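PDB 2JD4: laminin subunit ALPHA-1 from Mus musculus, which probably helps tether laminin-111 to cell surfaces through its LG4-5 domain pair, each domain holding a magnesium ion here. Local coordinates for residues F24-N29 with A189-Y194; A197-F202 with V348-L353; T201-S206 with Q371-H376; G207-V212 with L362-A367; E227-S232 with G283-L288. The protein carries 4 engineered substitutions. One frame throughout, in Å; residues are numbered along the deposited sequence.

Overall arrangement
Contact 1 (24-29 with 189-194) closes first, joining an early loop of the first laminin G domain, LG4, to the segment that follows strand 186-188, before any of the others opens. The chain then enters LG5. Contacts 2 and 3 start from the same strand, 201-204, which pairs with strand 347-353 on one side and with strand 369-374 on the other. Contact 4 opens at strand 207-212 and returns at 362-367; it nests inside contact 3 and crosses contact 2. Contact 5 (227-232 with 283-288) lies nested within the loops of contacts 2, 3 and 4 and pairs two neighbouring strands. Contact 1 also packs against parts of contacts 3 and 4, where the two domains meet.

Contact 1: residues F24-N29 with A189-Y194; sequences FGLSQN and AVDRCY
S27 OG lies 3.7 Å from A189 CB and at the same time accepts the backbone N-H of N29, with OG and N29 N 3.0 Å apart. That bond makes an ST turn. It depends on a chi1 of 83°, which sets OG between the backbone N and the carbonyl carbon, where it can bend toward the amide two residues on. Nearby, S30 OG hydrogen-bonds to both S27 N and A189 O and so links the two loops.

The rest of the meeting is apolar. F24 and V190 lie side by side and point the same way, the ring carbon CE2 of F24 approaching CG2 of V190 obliquely at 3.9 Å; both side chains also rest on L32. L26 reaches across the 189-191 backbone, its CD1 3.8 Å from A189 O, and its side chain crosses that of D191 at about a right angle.

Both loops border the laminin G beta sandwich of LG4, and 189-194 leads on toward LG5. L26 and D191 both touch F374 of LG5, which places them at the domain junction. Further along, C193 is joined to C168 by a disulfide. The carboxylate of D191 turns back on its own chain, OD2 accepting from R192 N at 2.8 Å on its anti side and 24° out of the carboxylate plane.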
# COMPACT_ATOMS: atom_id res chain seq x y z
N PHE A 24 -2.51 6.79 -6.60
CA PHE A 24 -2.70 5.44 -7.10
C PHE A 24 -2.28 4.43 -6.03
O PHE A 24 -1.91 4.81 -4.92
CB PHE A 24 -1.88 5.23 -8.39
CG PHE A 24 -2.26 6.15 -9.51
CD1 PHE A 24 -1.67 7.41 -9.62
CD2 PHE A 24 -3.24 5.78 -10.43
CE1 PHE A 24 -2.05 8.28 -10.65
CE2 PHE A 24 -3.62 6.64 -11.46
CZ PHE A 24 -3.02 7.90 -11.56
N GLY A 25 -2.36 3.15 -6.35
CA GLY A 25 -1.98 2.13 -5.39
C GLY A 25 -3.01 1.80 -4.32
O GLY A 25 -2.73 1.01 -3.42
N LEU A 26 -4.20 2.40 -4.39
CA LEU A 26 -5.24 2.10 -3.39
C LEU A 26 -5.67 0.64 -3.55
O LEU A 26 -6.02 -0.03 -2.58
CB LEU A 26 -6.43 3.04 -3.56
CG LEU A 26 -6.11 4.50 -3.22
CD1 LEU A 26 -7.25 5.38 -3.69
CD2 LEU A 26 -5.88 4.67 -1.71
N SER A 27 -5.66 0.16 -4.79
CA SER A 27 -5.97 -1.24 -5.08
C SER A 27 -4.83 -1.66 -6.01
O SER A 27 -4.08 -0.81 -6.50
CB SER A 27 -7.31 -1.39 -5.80
OG SER A 27 -7.17 -1.18 -7.19
N GLN A 28 -4.67 -2.96 -6.24
CA GLN A 28 -3.60 -3.42 -7.12
C GLN A 28 -3.86 -2.98 -8.57
O GLN A 28 -2.95 -3.04 -9.41
CB GLN A 28 -3.46 -4.95 -7.05
CG GLN A 28 -2.99 -5.47 -5.70
CD GLN A 28 -1.62 -6.15 -5.76
OE1 GLN A 28 -1.47 -7.21 -6.36
NE2 GLN A 28 -0.63 -5.53 -5.12
N ASN A 29 -5.07 -2.53 -8.86
CA ASN A 29 -5.40 -2.10 -10.22
C ASN A 29 -5.88 -0.65 -10.37
O ASN A 29 -6.63 -0.33 -11.29
CB ASN A 29 -6.42 -3.05 -10.84
CG ASN A 29 -5.86 -4.45 -11.04
OD1 ASN A 29 -5.03 -4.68 -11.93
ND2 ASN A 29 -6.29 -5.37 -10.21
N ALA A 189 -10.54 2.79 -9.30
CA ALA A 189 -10.03 3.01 -7.95
C ALA A 189 -8.97 4.09 -7.73
O ALA A 189 -7.97 3.84 -7.07
CB ALA A 189 -9.51 1.68 -7.39
N VAL A 190 -9.20 5.28 -8.27
CA VAL A 190 -8.24 6.36 -8.07
C VAL A 190 -8.82 7.33 -7.03
O VAL A 190 -10.03 7.41 -6.85
CB VAL A 190 -7.98 7.10 -9.40
CG1 VAL A 190 -7.07 8.29 -9.17
CG2 VAL A 190 -7.32 6.14 -10.40
N ASP A 191 -7.95 8.04 -6.31
CA ASP A 191 -8.41 8.99 -5.31
C ASP A 191 -7.52 10.24 -5.32
O ASP A 191 -6.66 10.39 -6.19
CB ASP A 191 -8.42 8.34 -3.92
CG ASP A 191 -9.58 8.80 -3.05
OD1 ASP A 191 -10.02 8.01 -2.19
OD2 ASP A 191 -10.06 9.95 -3.22
N ARG A 192 -7.74 11.14 -4.36
CA ARG A 192 -6.98 12.39 -4.26
C ARG A 192 -5.79 12.25 -3.33
O ARG A 192 -5.75 11.35 -2.49
CB ARG A 192 -7.89 13.50 -3.76
CG ARG A 192 -9.20 13.57 -4.52
CD ARG A 192 -10.34 13.95 -3.59
NE ARG A 192 -10.71 15.35 -3.70
CZ ARG A 192 -11.65 15.94 -2.97
NH1 ARG A 192 -12.32 15.24 -2.06
NH2 ARG A 192 -11.93 17.22 -3.16
N CYS A 193 -4.81 13.15 -3.47
CA CYS A 193 -3.62 13.13 -2.64
C CYS A 193 -3.69 14.18 -1.54
O CYS A 193 -4.17 15.29 -1.78
CB CYS A 193 -2.38 13.44 -3.47
SG CYS A 193 -2.28 12.66 -5.09
N TYR A 194 -3.20 13.83 -0.36
CA TYR A 194 -3.18 14.78 0.75
C TYR A 194 -2.06 15.78 0.45
O TYR A 194 -1.03 15.42 -0.13
CB TYR A 194 -2.89 14.05 2.07
CG TYR A 194 -4.00 13.13 2.54
CD1 TYR A 194 -3.80 11.75 2.62
CD2 TYR A 194 -5.24 13.64 2.90
CE1 TYR A 194 -4.83 10.90 3.06
CE2 TYR A 194 -6.27 12.81 3.34
CZ TYR A 194 -6.05 11.45 3.42
OH TYR A 194 -7.07 10.63 3.85

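Contact 2: residues A197-F202 with V348-L353; sequences AQEGTF and VRNLRL
T201 and V348 form an antiparallel hydrogen-bonded pair in the LG5 beta sandwich, where strand 201-204 runs beside strand 347-353. T201 N donates to V348 O at 3.0 Å, and V348 N returns a bond to T201 O at 3.2 Å. The side chains of both residues lie on the same face of the sheet. Just before the pair G200 passes close to the strand, its CA 3.7 Å from V348 O. Its phi of 147° is one that suits glycine.

The side-chain hydrogen bonds centre on R349. Its guanidinium meets a single backbone oxygen with two N-H groups: NH2 donates to E199 O at 3.0 Å with the oxygen 22° out of the guanidinium plane, while NE adds a weak bond to the same atom. Bends at chi2 and chi3, the latter -49° and placing NE, fold the arginine toward that carbonyl. The guanidinium has an outside partner as well, a salt bridge from NH2 to E382, so it joins the C-terminal tail to the sheet. N350 ND2 bonds to E227.

Water mediates the remaining links. One molecule accepts from N350 N at 2.9 Å and donates to E199 OE2, linking the N350 backbone amide to the E199 carboxylate, with a weak bond to N350 OD1. Another sits 2.6 Å from T201 OG1, whose other partner is H376 N, and donates to V348 O at 3.1 Å.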
# COMPACT_ATOMS: atom_id res chain seq x y z
N ALA A 197 1.58 14.11 3.34
CA ALA A 197 1.37 12.71 3.70
C ALA A 197 2.58 12.08 4.38
O ALA A 197 3.69 12.62 4.34
CB ALA A 197 1.01 11.90 2.44
N GLN A 198 2.35 10.94 5.02
CA GLN A 198 3.40 10.19 5.71
C GLN A 198 3.20 8.72 5.37
O GLN A 198 2.11 8.32 4.97
CB GLN A 198 3.31 10.42 7.23
CG GLN A 198 1.99 10.03 7.89
CD GLN A 198 1.99 10.31 9.40
OE1 GLN A 198 2.88 9.87 10.12
NE2 GLN A 198 0.98 11.04 9.87
N GLU A 199 4.25 7.91 5.51
CA GLU A 199 4.12 6.50 5.19
C GLU A 199 3.06 5.80 6.03
O GLU A 199 3.07 5.89 7.26
CB GLU A 199 5.46 5.78 5.38
CG GLU A 199 5.39 4.29 5.04
CD GLU A 199 6.74 3.62 5.07
OE1 GLU A 199 7.72 4.27 5.50
OE2 GLU A 199 6.82 2.44 4.67
N GLY A 200 2.14 5.11 5.36
CA GLY A 200 1.08 4.40 6.06
C GLY A 200 -0.27 4.32 5.34
O GLY A 200 -0.47 4.90 4.27
N THR A 201 -1.20 3.59 5.96
CA THR A 201 -2.54 3.41 5.42
C THR A 201 -3.57 4.04 6.35
O THR A 201 -3.63 3.70 7.54
CB THR A 201 -2.88 1.92 5.28
OG1 THR A 201 -2.08 1.34 4.24
CG2 THR A 201 -4.35 1.74 4.97
N PHE A 202 -4.39 4.93 5.80
CA PHE A 202 -5.42 5.61 6.59
C PHE A 202 -6.71 4.79 6.72
O PHE A 202 -7.20 4.21 5.75
CB PHE A 202 -5.75 6.95 5.95
CG PHE A 202 -6.73 7.78 6.75
CD1 PHE A 202 -6.44 8.12 8.07
CD2 PHE A 202 -7.92 8.22 6.18
CE1 PHE A 202 -7.33 8.90 8.81
CE2 PHE A 202 -8.82 8.99 6.92
CZ PHE A 202 -8.52 9.33 8.24
N VAL A 348 -1.87 2.69 9.97
CA VAL A 348 -1.10 1.50 10.30
C VAL A 348 -0.01 1.35 9.22
O VAL A 348 -0.27 1.59 8.04
CB VAL A 348 -1.99 0.25 10.31
CG1 VAL A 348 -1.14 -1.02 10.43
CG2 VAL A 348 -2.99 0.34 11.45
N ARG A 349 1.19 0.96 9.63
CA ARG A 349 2.30 0.80 8.69
C ARG A 349 3.13 -0.43 9.07
O ARG A 349 3.10 -0.88 10.22
CB ARG A 349 3.19 2.05 8.73
CG ARG A 349 4.48 1.88 9.52
CD ARG A 349 4.94 3.15 10.25
NE ARG A 349 4.95 4.34 9.42
CZ ARG A 349 5.52 5.50 9.78
NH1 ARG A 349 6.12 5.61 10.96
NH2 ARG A 349 5.45 6.55 8.97
N ASN A 350 3.87 -0.95 8.10
CA ASN A 350 4.73 -2.11 8.30
C ASN A 350 4.06 -3.30 8.98
O ASN A 350 4.58 -3.85 9.96
CB ASN A 350 5.97 -1.70 9.11
CG ASN A 350 6.84 -0.70 8.36
OD1 ASN A 350 7.14 -0.88 7.18
ND2 ASN A 350 7.26 0.36 9.05
N LEU A 351 2.91 -3.71 8.45
CA LEU A 351 2.17 -4.84 8.99
C LEU A 351 2.81 -6.13 8.46
O LEU A 351 2.83 -6.36 7.25
CB LEU A 351 0.71 -4.78 8.54
CG LEU A 351 -0.20 -5.91 9.01
CD1 LEU A 351 -0.30 -5.90 10.53
CD2 LEU A 351 -1.58 -5.72 8.39
N ARG A 352 3.30 -6.98 9.36
CA ARG A 352 3.95 -8.22 8.94
C ARG A 352 3.65 -9.42 9.83
O ARG A 352 3.40 -9.28 11.03
CB ARG A 352 5.46 -8.00 8.87
CG ARG A 352 6.05 -7.54 10.20
CD ARG A 352 7.18 -6.52 10.05
NE ARG A 352 8.42 -7.09 9.53
CZ ARG A 352 8.64 -7.37 8.25
NH1 ARG A 352 7.71 -7.14 7.33
NH2 ARG A 352 9.81 -7.88 7.88
N LEU A 353 3.69 -10.60 9.24
CA LEU A 353 3.45 -11.84 9.97
C LEU A 353 4.64 -12.79 9.84
O LEU A 353 5.11 -13.07 8.74
CB LEU A 353 2.18 -12.53 9.45
CG LEU A 353 0.84 -11.97 9.93
CD1 LEU A 353 0.70 -10.52 9.54
CD2 LEU A 353 -0.29 -12.80 9.33
O HOH W 1 4.52 0.35 5.59
O HOH W 2 0.15 0.37 5.21

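Contact 3: residues T201-S206 with Q371-H376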
# COMPACT_ATOMS: atom_id res chain seq x y z
N THR A 201 -1.20 3.59 5.96
CA THR A 201 -2.54 3.41 5.42
C THR A 201 -3.57 4.04 6.35
O THR A 201 -3.63 3.70 7.54
CB THR A 201 -2.88 1.92 5.28
OG1 THR A 201 -2.08 1.34 4.24
CG2 THR A 201 -4.35 1.74 4.97
N PHE A 202 -4.39 4.93 5.80
CA PHE A 202 -5.42 5.61 6.59
C PHE A 202 -6.71 4.79 6.72
O PHE A 202 -7.20 4.21 5.75
CB PHE A 202 -5.75 6.95 5.95
CG PHE A 202 -6.73 7.78 6.75
CD1 PHE A 202 -6.44 8.12 8.07
CD2 PHE A 202 -7.92 8.22 6.18
CE1 PHE A 202 -7.33 8.90 8.81
CE2 PHE A 202 -8.82 8.99 6.92
CZ PHE A 202 -8.52 9.33 8.24
N PHE A 203 -7.24 4.76 7.95
CA PHE A 203 -8.49 4.07 8.29
C PHE A 203 -9.38 5.19 8.86
O PHE A 203 -9.10 5.72 9.93
CB PHE A 203 -8.26 3.02 9.38
CG PHE A 203 -7.46 1.82 8.94
CD1 PHE A 203 -6.09 1.91 8.70
CD2 PHE A 203 -8.08 0.57 8.80
CE1 PHE A 203 -5.35 0.78 8.34
CE2 PHE A 203 -7.35 -0.56 8.44
CZ PHE A 203 -5.98 -0.46 8.21
N GLU A 204 -10.46 5.53 8.15
CA GLU A 204 -11.34 6.62 8.59
C GLU A 204 -12.25 6.35 9.79
O GLU A 204 -12.84 7.29 10.34
CB GLU A 204 -12.19 7.12 7.41
CG GLU A 204 -13.32 6.20 7.00
CD GLU A 204 -14.07 6.69 5.77
OE1 GLU A 204 -15.14 6.14 5.46
OE2 GLU A 204 -13.58 7.63 5.11
N GLY A 205 -12.38 5.08 10.19
CA GLY A 205 -13.21 4.74 11.33
C GLY A 205 -14.59 4.20 11.01
O GLY A 205 -15.41 4.02 11.90
N SER A 206 -14.84 3.91 9.73
CA SER A 206 -16.15 3.42 9.31
C SER A 206 -16.19 1.98 8.82
O SER A 206 -17.26 1.37 8.79
CB SER A 206 -16.70 4.31 8.20
OG SER A 206 -15.93 4.16 7.01
N GLN A 371 -13.45 -1.28 2.87
CA GLN A 371 -14.45 -0.26 3.17
C GLN A 371 -13.87 0.80 4.11
O GLN A 371 -13.41 0.47 5.20
CB GLN A 371 -15.67 -0.90 3.86
CG GLN A 371 -16.26 -2.11 3.15
CD GLN A 371 -16.83 -1.79 1.78
OE1 GLN A 371 -17.56 -0.81 1.61
NE2 GLN A 371 -16.51 -2.62 0.80
N GLY A 372 -13.89 2.06 3.69
CA GLY A 372 -13.36 3.12 4.53
C GLY A 372 -11.89 2.99 4.89
O GLY A 372 -11.47 3.44 5.96
N VAL A 373 -11.11 2.39 4.00
CA VAL A 373 -9.67 2.21 4.22
C VAL A 373 -8.96 2.64 2.94
O VAL A 373 -9.43 2.34 1.84
CB VAL A 373 -9.33 0.73 4.52
CG1 VAL A 373 -7.82 0.56 4.69
CG2 VAL A 373 -10.07 0.28 5.76
N PHE A 374 -7.82 3.32 3.08
CA PHE A 374 -7.08 3.83 1.93
C PHE A 374 -5.61 3.42 1.99
O PHE A 374 -4.74 4.18 2.40
CB PHE A 374 -7.24 5.36 1.91
CG PHE A 374 -8.68 5.82 2.04
CD1 PHE A 374 -9.30 5.87 3.28
CD2 PHE A 374 -9.42 6.13 0.91
CE1 PHE A 374 -10.64 6.23 3.40
CE2 PHE A 374 -10.77 6.49 1.02
CZ PHE A 374 -11.38 6.54 2.27
N PRO A 375 -5.31 2.19 1.55
CA PRO A 375 -3.95 1.66 1.57
C PRO A 375 -2.85 2.54 1.01
O PRO A 375 -2.95 3.05 -0.11
CB PRO A 375 -4.07 0.32 0.83
CG PRO A 375 -5.29 0.46 0.02
CD PRO A 375 -6.23 1.25 0.88
N HIS A 376 -1.82 2.73 1.83
CA HIS A 376 -0.63 3.50 1.48
C HIS A 376 -0.81 5.02 1.47
O HIS A 376 0.16 5.75 1.25
CB HIS A 376 -0.08 3.02 0.13
CG HIS A 376 0.23 1.55 0.10
ND1 HIS A 376 1.17 0.97 0.91
CD2 HIS A 376 -0.31 0.55 -0.64
CE1 HIS A 376 1.21 -0.34 0.67
NE2 HIS A 376 0.32 -0.61 -0.26
O HOH W 3 -12.37 2.63 8.42
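An antiparallel strand pair of the LG5 sandwich is formed where T201-E204 runs against V373-F374, both chains turning a corner at the same end, at G205-S206 and Q371-G372. F374 N donates to F202 O at 2.9 Å, and E204 N to G372 O at 3.2 Å, each nearly along the C=O axis. Beyond F374 a side chain takes over from the backbone, T201 OG1 accepting from H376 N at 2.8 Å in an almost straight bond (170° at the hydrogen).

The two faces carry different packing. On one, V373 CG1 stands over a face of the F203 ring in a CH-pi contact, 4.0 Å from the ring centroid and 14° off its normal. On the other, F202 and F374 lie side by side, CD2 of F202 4.0 Å from CD1 of F374; Y194 touches F202 and D191 touches F374, so this face adjoins the LG4 side of the molecule.

E204 closes the corner. Its chi1 of 74° holds CG between the backbone N and the carbonyl carbon; beyond it the extended chain brings OE2 to the edge of the F374 ring, 3.7 Å from CE1. OE1 accepts from S206 OG at 2.6 Å on its anti lone pair. An alanine in place of E204 would probably leave the S206 hydroxyl without this acceptor, free to turn, and remove the OE2 contact at the F374 edge. G372 CA lies 3.7 Å from S206 OG. The antiparallel pairing is that of neighbouring strands in the beta sandwich of a laminin G domain.

Contact 4: residues G207-V212 with L362-A367; sequences GYAALV and LDLSRA
L211 divides its two methyls between three residues of the opposing loop. CD1 presses on A367 CB at 3.5 Å, while CD2 lies 3.8 Å from L364 CD2 and 3.9 Å from L362 CB. The chi1 of -74° puts CG anti to the carbonyl carbon and beside the backbone N, from where the branch can spread over the loop. The L364 side chain crosses it at about a right angle. A209, two residues earlier on the strand, adds a looser methyl contact, its CB 4.3 Å from L364 CD2, and A210 O faces A367 CA.

Strand 207-212 belongs to the LG5 beta sandwich, flanked by strands 322-326 and 369-374, and the segment 362-367 is the connection that packs on it between strands 360-361 and 369-374. A short 3-10 turn, 364-366, carries L364, whose CD2 reaches L211; A367 follows directly after it.

Behind this apolar layer, D363 fixes the turn. Its OD1 accepts from S365 N at 3.1 Å, an Asx turn, and from S365 OG at 2.7 Å, both donors coming from the same face of the carboxylate plane. H376 NE2 is a further partner of that oxygen. Where LG4 meets the loop, Q28 touches D363, S365 and R366.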
# COMPACT_ATOMS: atom_id res chain seq x y z
N GLY A 207 -15.04 1.42 8.44
CA GLY A 207 -15.05 0.07 7.92
C GLY A 207 -13.94 -0.89 8.29
O GLY A 207 -13.63 -1.06 9.47
N TYR A 208 -13.32 -1.50 7.28
CA TYR A 208 -12.26 -2.49 7.50
C TYR A 208 -11.62 -2.92 6.18
O TYR A 208 -12.05 -2.50 5.10
CB TYR A 208 -12.89 -3.74 8.14
CG TYR A 208 -13.96 -4.32 7.24
CD1 TYR A 208 -13.64 -5.25 6.26
CD2 TYR A 208 -15.27 -3.85 7.30
CE1 TYR A 208 -14.59 -5.68 5.34
CE2 TYR A 208 -16.23 -4.27 6.39
CZ TYR A 208 -15.88 -5.18 5.41
OH TYR A 208 -16.82 -5.57 4.47
N ALA A 209 -10.60 -3.76 6.28
CA ALA A 209 -9.93 -4.31 5.11
C ALA A 209 -9.80 -5.81 5.39
O ALA A 209 -9.38 -6.20 6.48
CB ALA A 209 -8.56 -3.69 4.94
N ALA A 210 -10.19 -6.64 4.42
CA ALA A 210 -10.10 -8.10 4.58
C ALA A 210 -9.09 -8.69 3.58
O ALA A 210 -9.17 -8.43 2.38
CB ALA A 210 -11.48 -8.74 4.38
N LEU A 211 -8.15 -9.48 4.10
CA LEU A 211 -7.09 -10.10 3.30
C LEU A 211 -7.05 -11.63 3.38
O LEU A 211 -7.51 -12.24 4.35
CB LEU A 211 -5.73 -9.55 3.75
CG LEU A 211 -5.28 -8.13 3.39
CD1 LEU A 211 -6.38 -7.13 3.61
CD2 LEU A 211 -4.06 -7.78 4.23
N VAL A 212 -6.47 -12.25 2.35
CA VAL A 212 -6.33 -13.71 2.28
C VAL A 212 -7.68 -14.40 2.24
O VAL A 212 -8.09 -15.06 3.20
CB VAL A 212 -5.52 -14.26 3.47
CG1 VAL A 212 -5.08 -15.69 3.17
CG2 VAL A 212 -4.31 -13.38 3.74
N LEU A 362 2.08 -7.80 4.98
CA LEU A 362 0.77 -7.71 4.37
C LEU A 362 0.56 -6.40 3.62
O LEU A 362 0.72 -5.32 4.18
CB LEU A 362 -0.31 -7.86 5.44
CG LEU A 362 -0.16 -9.03 6.41
CD1 LEU A 362 -1.33 -9.03 7.38
CD2 LEU A 362 -0.11 -10.35 5.64
N ASP A 363 0.18 -6.51 2.35
CA ASP A 363 -0.05 -5.35 1.51
C ASP A 363 -1.56 -5.11 1.44
O ASP A 363 -2.28 -5.83 0.76
CB ASP A 363 0.51 -5.62 0.11
CG ASP A 363 0.29 -4.46 -0.85
OD1 ASP A 363 -0.21 -3.40 -0.43
OD2 ASP A 363 0.63 -4.63 -2.04
N LEU A 364 -2.02 -4.09 2.15
CA LEU A 364 -3.45 -3.77 2.19
C LEU A 364 -4.07 -3.43 0.83
O LEU A 364 -5.29 -3.46 0.68
CB LEU A 364 -3.69 -2.64 3.19
CG LEU A 364 -3.32 -2.98 4.64
CD1 LEU A 364 -3.41 -1.74 5.50
CD2 LEU A 364 -4.25 -4.06 5.17
N SER A 365 -3.24 -3.11 -0.17
CA SER A 365 -3.80 -2.80 -1.49
C SER A 365 -4.36 -4.06 -2.15
O SER A 365 -5.07 -3.99 -3.16
CB SER A 365 -2.73 -2.16 -2.39
OG SER A 365 -1.68 -3.06 -2.65
N ARG A 366 -4.05 -5.22 -1.57
CA ARG A 366 -4.50 -6.51 -2.11
C ARG A 366 -5.78 -7.02 -1.45
O ARG A 366 -6.21 -8.14 -1.73
CB ARG A 366 -3.41 -7.57 -1.92
CG ARG A 366 -2.06 -7.20 -2.50
CD ARG A 366 -1.03 -8.26 -2.15
NE ARG A 366 -1.41 -9.57 -2.66
CZ ARG A 366 -0.83 -10.71 -2.30
NH1 ARG A 366 0.15 -10.72 -1.42
NH2 ARG A 366 -1.25 -11.86 -2.83
N ALA A 367 -6.37 -6.23 -0.57
CA ALA A 367 -7.60 -6.63 0.11
C ALA A 367 -8.68 -7.02 -0.89
O ALA A 367 -8.82 -6.38 -1.93
CB ALA A 367 -8.10 -5.49 1.00

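Contact 5: residues E227-S232 with G283-L288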
# COMPACT_ATOMS: atom_id res chain seq x y z
N GLU A 227 3.02 -1.03 13.21
CA GLU A 227 3.15 0.29 13.83
C GLU A 227 1.81 0.97 13.62
O GLU A 227 1.19 0.81 12.56
CB GLU A 227 4.24 1.11 13.15
CG GLU A 227 5.64 0.55 13.29
CD GLU A 227 6.66 1.39 12.55
OE1 GLU A 227 6.71 2.61 12.81
OE2 GLU A 227 7.41 0.83 11.72
N PHE A 228 1.35 1.72 14.61
CA PHE A 228 0.08 2.40 14.49
C PHE A 228 0.11 3.78 15.13
O PHE A 228 0.92 4.04 16.01
CB PHE A 228 -1.03 1.56 15.14
CG PHE A 228 -0.99 1.55 16.65
CD1 PHE A 228 -1.58 2.58 17.38
CD2 PHE A 228 -0.36 0.51 17.34
CE1 PHE A 228 -1.55 2.58 18.78
CE2 PHE A 228 -0.32 0.50 18.74
CZ PHE A 228 -0.92 1.54 19.46
N ARG A 229 -0.77 4.66 14.67
CA ARG A 229 -0.90 6.00 15.21
C ARG A 229 -2.40 6.27 15.22
O ARG A 229 -3.11 5.91 14.28
CB ARG A 229 -0.19 7.05 14.34
CG ARG A 229 -0.84 7.32 12.98
CD ARG A 229 -0.24 8.57 12.32
NE ARG A 229 -0.60 9.81 13.02
CZ ARG A 229 -1.80 10.37 12.99
NH1 ARG A 229 -2.78 9.80 12.30
NH2 ARG A 229 -2.03 11.49 13.66
N THR A 230 -2.89 6.89 16.29
CA THR A 230 -4.31 7.16 16.39
C THR A 230 -4.62 8.24 17.41
O THR A 230 -3.81 8.51 18.30
CB THR A 230 -5.08 5.86 16.79
OG1 THR A 230 -6.49 6.13 16.86
CG2 THR A 230 -4.60 5.36 18.13
N THR A 231 -5.78 8.87 17.26
CA THR A 231 -6.23 9.89 18.19
C THR A 231 -7.58 9.46 18.78
O THR A 231 -8.39 10.29 19.19
CB THR A 231 -6.41 11.26 17.51
OG1 THR A 231 -7.38 11.16 16.45
CG2 THR A 231 -5.08 11.74 16.95
N SER A 232 -7.81 8.14 18.80
CA SER A 232 -9.04 7.55 19.34
C SER A 232 -8.68 6.51 20.39
O SER A 232 -7.64 5.85 20.31
CB SER A 232 -9.85 6.91 18.22
OG SER A 232 -11.00 6.24 18.74
N GLY A 283 -1.28 10.49 18.80
CA GLY A 283 -1.04 10.83 17.40
C GLY A 283 0.35 10.50 16.89
O GLY A 283 0.68 10.79 15.73
N LYS A 284 1.17 9.91 17.74
CA LYS A 284 2.53 9.53 17.35
C LYS A 284 2.56 8.03 17.07
O LYS A 284 1.65 7.30 17.45
CB LYS A 284 3.51 9.90 18.45
CG LYS A 284 3.47 11.40 18.78
CD LYS A 284 4.51 11.80 19.82
CE LYS A 284 4.39 13.30 20.14
NZ LYS A 284 5.33 13.77 21.20
N TRP A 285 3.62 7.56 16.41
CA TRP A 285 3.72 6.15 16.09
C TRP A 285 4.19 5.28 17.26
O TRP A 285 5.07 5.67 18.04
CB TRP A 285 4.65 5.94 14.90
CG TRP A 285 4.10 6.48 13.59
CD1 TRP A 285 4.38 7.68 13.01
CD2 TRP A 285 3.19 5.81 12.71
NE1 TRP A 285 3.70 7.81 11.82
CE2 TRP A 285 2.96 6.67 11.61
CE3 TRP A 285 2.53 4.57 12.74
CZ2 TRP A 285 2.11 6.33 10.55
CZ3 TRP A 285 1.69 4.22 11.69
CH2 TRP A 285 1.49 5.10 10.60
N HIS A 286 3.59 4.10 17.37
CA HIS A 286 3.91 3.13 18.41
C HIS A 286 4.17 1.79 17.75
O HIS A 286 3.51 1.44 16.77
CB HIS A 286 2.74 3.01 19.38
CG HIS A 286 2.38 4.30 20.04
ND1 HIS A 286 3.12 4.84 21.06
CD2 HIS A 286 1.39 5.19 19.78
CE1 HIS A 286 2.62 6.01 21.40
NE2 HIS A 286 1.56 6.24 20.64
N THR A 287 5.13 1.04 18.27
CA THR A 287 5.43 -0.26 17.71
C THR A 287 4.64 -1.30 18.49
O THR A 287 4.37 -1.12 19.68
CB THR A 287 6.94 -0.60 17.80
OG1 THR A 287 7.35 -0.64 19.17
CG2 THR A 287 7.76 0.45 17.06
N LEU A 288 4.25 -2.37 17.82
CA LEU A 288 3.49 -3.42 18.47
C LEU A 288 3.95 -4.79 18.00
O LEU A 288 4.09 -5.04 16.80
CB LEU A 288 2.00 -3.22 18.19
CG LEU A 288 0.97 -4.11 18.89
CD1 LEU A 288 -0.41 -3.50 18.70
CD2 LEU A 288 1.01 -5.53 18.32
O HOH W 4 -0.88 7.59 18.24
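The W285 indole lies between two arginines: the aliphatic part of R229 covers one face, and R349 makes a cation-pi contact on the opposite one. R229 CB sits over the centre of the ring system, and CG makes a CH-pi contact 3.9 Å from the centroid of the six-membered ring, only 9° off its normal. A chi3 of -69° then turns NE away from the ring to donate to G283 O at 3.2 Å, from 43° above the carbonyl plane. R229 NH2 forms a salt bridge with D12, and W285 NE1 bonds to Q198. An alanine in place of R229 would probably leave D12 without its charged mate and that indole face less well covered.

The backbones are joined at the F228-H286 antiparallel hydrogen-bonded pair, F228 N donating to H286 O at 3.1 Å and H286 N to F228 O at 3.0 Å. On that face H286 CB lies over the F228 ring, 4.2 Å from its centroid, and F228 CE2 meets L288 CD1 at 4.0 Å. Towards the loop, G283 N donates to T230 O at 3.3 Å. With C9 and C281 disulfide-bonded nearby, the N-terminal segment is held against LG5 beside this antiparallel strand pair, an element of the laminin G beta sandwich.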